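Local atomic coordinates of AvrRxo1-ORF2 (Xanthomonas oryzae pv. oryzicola, PDB entry 4Z8T), a protein that binds the type III effector AvrRxo1-ORF1, probably as its dedicated chaperone or antitoxin-like partner. Residues Lys64-Asn67 with Asp68-Arg72. Residues are numbered along the deposited sequence; the frame is centred on the assembly and turned at random.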
loop_
_atom_site.group_PDB
_atom_site.type_symbol
_atom_site.label_atom_id
_atom_site.label_comp_id
_atom_site.label_asym_id
_atom_site.label_seq_id
_atom_site.Cartn_x
_atom_site.Cartn_y
_atom_site.Cartn_z
ATOM N N LYS B 64 -13.008 -26.583 -7.897
ATOM C CA LYS B 64 -11.815 -25.768 -8.070
ATOM C C LYS B 64 -12.014 -24.366 -7.505
ATOM O O LYS B 64 -11.129 -23.829 -6.845
ATOM C CB LYS B 64 -11.445 -25.683 -9.549
ATOM C CG LYS B 64 -10.006 -25.286 -9.810
ATOM C CD LYS B 64 -9.185 -26.490 -10.241
ATOM C CE LYS B 64 -8.077 -26.062 -11.178
ATOM N NZ LYS B 64 -8.607 -25.076 -12.160
ATOM N N GLU B 65 -13.171 -23.769 -7.772
ATOM C CA GLU B 65 -13.454 -22.444 -7.237
ATOM C C GLU B 65 -13.685 -22.535 -5.732
ATOM O O GLU B 65 -13.310 -21.635 -4.988
ATOM C CB GLU B 65 -14.654 -21.794 -7.943
ATOM C CG GLU B 65 -14.760 -20.277 -7.721
ATOM C CD GLU B 65 -15.909 -19.634 -8.486
ATOM O OE1 GLU B 65 -16.252 -18.463 -8.182
ATOM O OE2 GLU B 65 -16.464 -20.293 -9.395
ATOM N N ARG B 66 -14.278 -23.634 -5.276
ATOM C CA ARG B 66 -14.625 -23.759 -3.861
ATOM C C ARG B 66 -13.410 -23.925 -2.946
ATOM O O ARG B 66 -13.311 -23.261 -1.911
ATOM C CB ARG B 66 -15.624 -24.893 -3.643
ATOM C CG ARG B 66 -16.287 -24.871 -2.279
ATOM C CD ARG B 66 -17.698 -25.451 -2.332
ATOM N NE ARG B 66 -17.710 -26.903 -2.185
ATOM C CZ ARG B 66 -17.644 -27.759 -3.200
ATOM N NH1 ARG B 66 -17.560 -27.313 -4.446
ATOM N NH2 ARG B 66 -17.663 -29.064 -2.967
ATOM N N ASN B 67 -12.491 -24.808 -3.319
ATOM C CA ASN B 67 -11.275 -24.969 -2.538
ATOM C C ASN B 67 -10.478 -23.678 -2.565
ATOM O O ASN B 67 -10.017 -23.199 -1.526
ATOM C CB ASN B 67 -10.419 -26.125 -3.056
ATOM C CG ASN B 67 -9.262 -26.450 -2.125
ATOM O OD1 ASN B 67 -9.463 -26.970 -1.025
ATOM N ND2 ASN B 67 -8.047 -26.135 -2.557
ATOM N N ASP B 68 -10.337 -23.106 -3.758
ATOM C CA ASP B 68 -9.538 -21.899 -3.942
ATOM C C ASP B 68 -10.067 -20.694 -3.155
ATOM O O ASP B 68 -9.282 -19.877 -2.676
ATOM C CB ASP B 68 -9.384 -21.566 -5.434
ATOM C CG ASP B 68 -8.490 -22.567 -6.173
ATOM O OD1 ASP B 68 -8.546 -23.780 -5.857
ATOM O OD2 ASP B 68 -7.727 -22.139 -7.068
ATOM N N ILE B 69 -11.386 -20.588 -3.009
ATOM C CA ILE B 69 -11.969 -19.514 -2.207
ATOM C C ILE B 69 -11.601 -19.656 -0.729
ATOM O O ILE B 69 -11.131 -18.700 -0.099
ATOM C CB ILE B 69 -13.514 -19.466 -2.349
ATOM C CG1 ILE B 69 -13.915 -18.922 -3.722
ATOM C CG2 ILE B 69 -14.128 -18.601 -1.269
ATOM C CD1 ILE B 69 -15.372 -19.166 -4.066
ATOM N N TYR B 70 -11.808 -20.843 -0.166
ATOM C CA TYR B 70 -11.653 -21.009 1.271
ATOM C C TYR B 70 -10.223 -21.241 1.721
ATOM O O TYR B 70 -9.844 -20.804 2.801
ATOM C CB TYR B 70 -12.606 -22.074 1.831
ATOM C CG TYR B 70 -14.026 -21.588 1.786
ATOM C CD1 TYR B 70 -14.475 -20.624 2.682
ATOM C CD2 TYR B 70 -14.902 -22.053 0.825
ATOM C CE1 TYR B 70 -15.768 -20.152 2.628
ATOM C CE2 TYR B 70 -16.194 -21.591 0.766
ATOM C CZ TYR B 70 -16.619 -20.643 1.668
ATOM O OH TYR B 70 -17.905 -20.185 1.601
ATOM N N GLU B 71 -9.433 -21.918 0.899
ATOM C CA GLU B 71 -8.026 -22.107 1.240
ATOM C C GLU B 71 -7.353 -20.743 1.290
ATOM O O GLU B 71 -6.654 -20.415 2.252
ATOM C CB GLU B 71 -7.318 -23.019 0.229
ATOM C CG GLU B 71 -5.842 -22.668 0.027
ATOM C CD GLU B 71 -4.954 -23.879 -0.153
ATOM O OE1 GLU B 71 -5.425 -25.011 0.105
ATOM O OE2 GLU B 71 -3.777 -23.694 -0.541
ATOM N N ARG B 72 -7.586 -19.941 0.259
ATOM C CA ARG B 72 -6.989 -18.613 0.190
ATOM C C ARG B 72 -7.476 -17.718 1.328
ATOM O O ARG B 72 -6.684 -17.024 1.959
ATOM C CB ARG B 72 -7.268 -17.971 -1.168
ATOM C CG ARG B 72 -6.839 -16.530 -1.261
ATOM C CD ARG B 72 -7.018 -15.988 -2.666
ATOM N NE ARG B 72 -6.090 -16.627 -3.588
ATOM C CZ ARG B 72 -4.803 -16.301 -3.684
ATOM N NH1 ARG B 72 -4.031 -16.937 -4.548
ATOM N NH2 ARG B 72 -4.290 -15.336 -2.914
#
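Asn67 O receives the shortest bond of this helical turn, from Glu71 N at 2.8 Å. It is one rung of the i to i+4 ladder of helix 63-77. Ile69 N repeats the pattern to Glu65 O at 3.0 Å, whereas Tyr70 N reaches Arg66 O only weakly. Above the first rung the Asn67 amide and Glu71 carboxylate planes stand 63° apart, ND2 3.9 Å from OE1. Tyr70, the buried residue, turns its flat ring into the core against Leu48, Phe87 and Val91; its CD2 edge stands 3.4 Å from Arg66 O, near the ring plane. Glu65 CG, anti to the backbone N (chi1 -163°), comes 3.9 Å from Ile69 CD1. Both residues contact the AvrRxo1-ORF1 chain, Ile69 packing on its Arg162 and the extended Glu65 chain carrying OE1 to its Tyr164 N. A branched residue suits position 69: CD1 meets Glu65 while CG2 covers a face of the Tyr70 ring. Arg66 instead uses its long arm to form a salt bridge with Glu49 in helix 45-51. Lys64 O accepts Asp68 N at 3.3 Å; with Asp68 CG beside that same N (chi1 -70°), OD1 also comes 2.8 Å from Lys64 O, two acceptors without a bond, probably unfavourable if the carboxylate is charged.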